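Local coordinates for protein adenylyl-sulfate kinase 1, chloroplastic (Arabidopsis thaliana, PDB 3UIE) that transfers a phosphate from ATP to adenosine 5'-phosphosulfate, making the activated sulfate 3'-phosphoadenylyl sulfate, and works as a homodimer, at residues R17-W29 against V188-A200. Numbering follows the deposited sequence.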
loop_
_atom_site.group_PDB
_atom_site.type_symbol
_atom_site.label_atom_id
_atom_site.label_comp_id
_atom_site.label_asym_id
_atom_site.label_seq_id
_atom_site.Cartn_x
_atom_site.Cartn_y
_atom_site.Cartn_z
ATOM N N ARG A 17 6.914 14.093 -5.568
ATOM C CA ARG A 17 5.936 13.918 -4.500
ATOM C C ARG A 17 6.491 14.470 -3.177
ATOM O O ARG A 17 5.760 15.046 -2.370
ATOM C CB ARG A 17 5.545 12.440 -4.364
ATOM C CG ARG A 17 4.739 11.913 -5.570
ATOM C CD ARG A 17 4.350 10.442 -5.407
ATOM N NE ARG A 17 5.476 9.518 -5.567
ATOM C CZ ARG A 17 5.849 9.023 -6.745
ATOM N NH1 ARG A 17 5.186 9.388 -7.833
ATOM N NH2 ARG A 17 6.880 8.179 -6.845
ATOM N N GLN A 18 7.788 14.321 -2.972
ATOM C CA GLN A 18 8.397 14.797 -1.723
ATOM C C GLN A 18 8.382 16.322 -1.691
ATOM O O GLN A 18 8.095 16.934 -0.665
ATOM C CB GLN A 18 9.801 14.226 -1.585
ATOM C CG GLN A 18 9.729 12.759 -1.204
ATOM C CD GLN A 18 11.069 12.094 -1.007
ATOM O OE1 GLN A 18 11.124 10.936 -0.597
ATOM N NE2 GLN A 18 12.155 12.807 -1.317
ATOM N N ARG A 19 8.641 16.924 -2.847
ATOM C CA ARG A 19 8.595 18.366 -3.000
ATOM C C ARG A 19 7.193 18.908 -2.696
ATOM O O ARG A 19 7.038 19.946 -2.060
ATOM C CB ARG A 19 8.997 18.725 -4.429
ATOM C CG ARG A 19 9.307 20.183 -4.655
ATOM C CD ARG A 19 10.242 20.327 -5.844
ATOM N NE ARG A 19 9.766 19.583 -7.005
ATOM C CZ ARG A 19 8.871 20.053 -7.864
ATOM N NH1 ARG A 19 8.357 21.263 -7.674
ATOM N NH2 ARG A 19 8.486 19.319 -8.905
ATOM N N LEU A 20 6.173 18.198 -3.156
ATOM C CA LEU A 20 4.792 18.571 -2.879
ATOM C C LEU A 20 4.476 18.511 -1.372
ATOM O O LEU A 20 3.851 19.425 -0.829
ATOM C CB LEU A 20 3.843 17.666 -3.668
ATOM C CG LEU A 20 2.350 17.943 -3.609
ATOM C CD1 LEU A 20 2.079 19.398 -3.984
ATOM C CD2 LEU A 20 1.630 17.012 -4.562
ATOM N N LEU A 21 4.908 17.439 -0.710
ATOM C CA LEU A 21 4.598 17.209 0.705
ATOM C C LEU A 21 5.572 17.883 1.659
ATOM O O LEU A 21 5.315 17.934 2.858
ATOM C CB LEU A 21 4.601 15.708 1.027
ATOM C CG LEU A 21 3.553 14.873 0.293
ATOM C CD1 LEU A 21 3.803 13.398 0.528
ATOM C CD2 LEU A 21 2.180 15.266 0.774
ATOM N N ASP A 22 6.695 18.368 1.137
ATOM C CA ASP A 22 7.796 18.862 1.981
ATOM C C ASP A 22 8.246 17.869 3.067
ATOM O O ASP A 22 8.366 18.222 4.251
ATOM C CB ASP A 22 7.459 20.221 2.603
ATOM C CG ASP A 22 8.700 20.936 3.150
ATOM O OD1 ASP A 22 9.836 20.600 2.741
ATOM O OD2 ASP A 22 8.533 21.848 3.982
ATOM N N GLN A 23 8.497 16.629 2.657
ATOM C CA GLN A 23 9.044 15.598 3.546
ATOM C C GLN A 23 9.641 14.512 2.669
ATOM O O GLN A 23 9.482 14.543 1.448
ATOM C CB GLN A 23 7.952 14.983 4.417
ATOM C CG GLN A 23 6.873 14.245 3.588
ATOM C CD GLN A 23 5.676 13.845 4.433
ATOM O OE1 GLN A 23 5.121 14.665 5.161
ATOM N NE2 GLN A 23 5.260 12.586 4.325
ATOM N N LYS A 24 10.313 13.551 3.294
ATOM C CA LYS A 24 10.870 12.418 2.573
ATOM C C LYS A 24 10.145 11.129 2.939
ATOM O O LYS A 24 9.894 10.861 4.120
ATOM C CB LYS A 24 12.373 12.288 2.854
ATOM C CG LYS A 24 13.162 13.443 2.256
ATOM C CD LYS A 24 14.649 13.235 2.371
ATOM C CE LYS A 24 15.401 14.447 1.853
ATOM N NZ LYS A 24 15.228 15.637 2.734
ATOM N N GLY A 25 9.796 10.351 1.917
ATOM C CA GLY A 25 9.147 9.073 2.120
ATOM C C GLY A 25 10.105 8.147 2.847
ATOM O O GLY A 25 11.304 8.171 2.597
ATOM N N CYS A 26 9.588 7.337 3.757
ATOM C CA CYS A 26 10.452 6.417 4.481
ATOM C C CYS A 26 9.596 5.376 5.164
ATOM O O CYS A 26 8.373 5.488 5.173
ATOM C CB CYS A 26 11.327 7.162 5.501
ATOM S SG CYS A 26 10.406 8.201 6.680
ATOM N N VAL A 27 10.240 4.356 5.716
ATOM C CA VAL A 27 9.535 3.326 6.467
ATOM C C VAL A 27 10.057 3.330 7.896
ATOM O O VAL A 27 11.257 3.189 8.103
ATOM C CB VAL A 27 9.807 1.939 5.871
ATOM C CG1 VAL A 27 9.119 0.871 6.712
ATOM C CG2 VAL A 27 9.343 1.889 4.398
ATOM N N ILE A 28 9.160 3.505 8.868
ATOM C CA ILE A 28 9.513 3.398 10.282
ATOM C C ILE A 28 8.996 2.042 10.720
ATOM O O ILE A 28 7.799 1.849 10.875
ATOM C CB ILE A 28 8.852 4.501 11.137
ATOM C CG1 ILE A 28 9.053 5.889 10.523
ATOM C CG2 ILE A 28 9.370 4.469 12.576
ATOM C CD1 ILE A 28 10.452 6.218 10.117
ATOM N N TRP A 29 9.905 1.092 10.887
ATOM C CA TRP A 29 9.521 -0.286 11.156
ATOM C C TRP A 29 9.566 -0.558 12.657
ATOM O O TRP A 29 10.656 -0.697 13.235
ATOM C CB TRP A 29 10.430 -1.272 10.378
ATOM C CG TRP A 29 9.904 -2.660 10.470
ATOM C CD1 TRP A 29 10.027 -3.517 11.536
ATOM C CD2 TRP A 29 9.083 -3.329 9.509
ATOM N NE1 TRP A 29 9.355 -4.692 11.279
ATOM C CE2 TRP A 29 8.768 -4.600 10.050
ATOM C CE3 TRP A 29 8.606 -2.991 8.237
ATOM C CZ2 TRP A 29 7.992 -5.525 9.355
ATOM C CZ3 TRP A 29 7.830 -3.915 7.556
ATOM C CH2 TRP A 29 7.532 -5.166 8.119
ATOM N N VAL A 188 11.762 9.712 18.439
ATOM C CA VAL A 188 11.679 9.332 17.037
ATOM C C VAL A 188 11.591 10.563 16.147
ATOM O O VAL A 188 12.257 10.634 15.133
ATOM C CB VAL A 188 10.506 8.361 16.758
ATOM C CG1 VAL A 188 10.438 8.021 15.281
ATOM C CG2 VAL A 188 10.697 7.097 17.596
ATOM N N VAL A 189 10.790 11.547 16.532
ATOM C CA VAL A 189 10.630 12.719 15.671
ATOM C C VAL A 189 11.947 13.487 15.592
ATOM O O VAL A 189 12.359 13.930 14.522
ATOM C CB VAL A 189 9.505 13.652 16.172
ATOM C CG1 VAL A 189 9.614 15.029 15.513
ATOM C CG2 VAL A 189 8.135 13.034 15.874
ATOM N N GLY A 190 12.611 13.631 16.735
ATOM C CA GLY A 190 13.908 14.287 16.765
ATOM C C GLY A 190 14.899 13.602 15.850
ATOM O O GLY A 190 15.672 14.254 15.161
ATOM N N TYR A 191 14.881 12.278 15.845
ATOM C CA TYR A 191 15.764 11.507 14.983
ATOM C C TYR A 191 15.434 11.764 13.507
ATOM O O TYR A 191 16.331 12.034 12.698
ATOM C CB TYR A 191 15.674 10.019 15.331
ATOM C CG TYR A 191 16.468 9.102 14.430
ATOM C CD1 TYR A 191 17.732 8.625 14.815
ATOM C CD2 TYR A 191 15.952 8.691 13.207
ATOM C CE1 TYR A 191 18.457 7.773 13.980
ATOM C CE2 TYR A 191 16.664 7.852 12.374
ATOM C CZ TYR A 191 17.904 7.396 12.757
ATOM O OH TYR A 191 18.574 6.557 11.901
ATOM N N LEU A 192 14.149 11.699 13.162
ATOM C CA LEU A 192 13.728 11.930 11.776
ATOM C C LEU A 192 14.088 13.350 11.353
ATOM O O LEU A 192 14.541 13.584 10.231
ATOM C CB LEU A 192 12.222 11.700 11.617
ATOM C CG LEU A 192 11.781 10.254 11.873
ATOM C CD1 LEU A 192 10.258 10.120 11.896
ATOM C CD2 LEU A 192 12.421 9.293 10.861
ATOM N N ASP A 193 13.871 14.299 12.255
ATOM C CA ASP A 193 14.147 15.691 11.938
ATOM C C ASP A 193 15.638 15.878 11.635
ATOM O O ASP A 193 16.015 16.465 10.599
ATOM C CB ASP A 193 13.722 16.573 13.103
ATOM C CG ASP A 193 13.773 18.044 12.769
ATOM O OD1 ASP A 193 14.214 18.387 11.659
ATOM O OD2 ASP A 193 13.381 18.860 13.626
ATOM N N ASN A 194 16.486 15.373 12.527
ATOM C CA ASN A 194 17.930 15.472 12.324
ATOM C C ASN A 194 18.421 14.774 11.056
ATOM O O ASN A 194 19.327 15.268 10.403
ATOM C CB ASN A 194 18.707 14.961 13.553
ATOM C CG ASN A 194 18.795 15.994 14.659
ATOM O OD1 ASN A 194 18.205 17.068 14.562
ATOM N ND2 ASN A 194 19.536 15.674 15.716
ATOM N N LYS A 195 17.832 13.623 10.720
ATOM C CA LYS A 195 18.226 12.890 9.517
ATOM C C LYS A 195 17.667 13.524 8.233
ATOM O O LYS A 195 18.000 13.095 7.130
ATOM C CB LYS A 195 17.823 11.416 9.603
ATOM C CG LYS A 195 18.608 10.635 10.633
ATOM C CD LYS A 195 20.026 10.348 10.148
ATOM C CE LYS A 195 20.819 9.599 11.201
ATOM N NZ LYS A 195 22.104 9.096 10.653
ATOM N N GLY A 196 16.833 14.550 8.381
ATOM C CA GLY A 196 16.371 15.328 7.244
ATOM C C GLY A 196 15.111 14.811 6.572
ATOM O O GLY A 196 14.783 15.241 5.471
ATOM N N TYR A 197 14.391 13.906 7.234
ATOM C CA TYR A 197 13.182 13.311 6.653
ATOM C C TYR A 197 11.942 14.204 6.731
ATOM O O TYR A 197 10.923 13.903 6.112
ATOM C CB TYR A 197 12.908 11.931 7.286
ATOM C CG TYR A 197 13.807 10.860 6.721
ATOM C CD1 TYR A 197 13.947 10.718 5.354
ATOM C CD2 TYR A 197 14.555 10.031 7.549
ATOM C CE1 TYR A 197 14.780 9.771 4.815
ATOM C CE2 TYR A 197 15.400 9.068 7.016
ATOM C CZ TYR A 197 15.504 8.949 5.642
ATOM O OH TYR A 197 16.331 8.013 5.067
ATOM N N LEU A 198 12.029 15.312 7.463
ATOM C CA LEU A 198 10.861 16.158 7.663
ATOM C C LEU A 198 10.886 17.403 6.782
ATOM O O LEU A 198 10.183 18.369 7.040
ATOM C CB LEU A 198 10.690 16.524 9.137
ATOM C CG LEU A 198 10.735 15.326 10.082
ATOM C CD1 LEU A 198 10.358 15.735 11.497
ATOM C CD2 LEU A 198 9.799 14.215 9.585
ATOM N N GLN A 199 11.690 17.361 5.727
ATOM C CA GLN A 199 11.685 18.417 4.726
ATOM C C GLN A 199 12.041 17.781 3.394
ATOM O O GLN A 199 12.726 16.765 3.358
ATOM C CB GLN A 199 12.725 19.476 5.074
ATOM C CG GLN A 199 14.141 18.965 4.897
ATOM C CD GLN A 199 15.191 19.914 5.430
ATOM O OE1 GLN A 199 14.894 20.827 6.202
ATOM N NE2 GLN A 199 16.437 19.701 5.016
ATOM N N ALA A 200 11.578 18.374 2.299
ATOM C CA ALA A 200 11.929 17.872 0.978
ATOM C C ALA A 200 13.440 17.948 0.780
ATOM O O ALA A 200 14.066 17.054 0.205
ATOM C CB ALA A 200 11.225 18.671 -0.086
ATOM O OXT ALA A 200 14.063 18.922 1.200
HETATM O O HOH W 1 13.290 15.306 -1.731
HETATM O O HOH W 2 17.005 17.858 1.821
#
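K24 sets CG beside its own backbone N (chi1 -68°), runs extended to CE and bends only at the last torsion (chi4 69°), which turns NZ into the C-terminal tail of this P-loop kinase fold. There NZ donates to G196 O at 2.8 Å and to Q199 O at 2.8 Å, with a weaker bond to A200 O; the carboxylate oxygen A200 OXT makes a long salt bridge, and a water links it to NZ as well. G196, with positive phi, follows helix 181-195 in a Schellman motif, and a type I turn from G196 to Q199 comes next, so the ammonium ties both ends of that turn together. The K24 backbone adds a nearly straight bond, N to Y197 O at 2.9 Å (171°).

K24 and Y197 cross almost perpendicularly: K24 CB meets the ring edge in plane, 3.3 Å from Y197 CD1, while C26 SG makes a distant sulfur-aromatic contact above the face, 4.6 Å from the Y197 ring centroid. Y197 OH is held by G122 O and D123 OD1. Deeper, on central strand 26-31, I28 CD1 meets L192 CD2 of the helix tip to tip at 3.7 Å, joining sheet and helix. Just after helix 14-21, D22 swings its carboxylate beside its own carbonyl carbon, and the amide N of C-terminal A200 donates to D22 OD1 from the anti side at 2.9 Å.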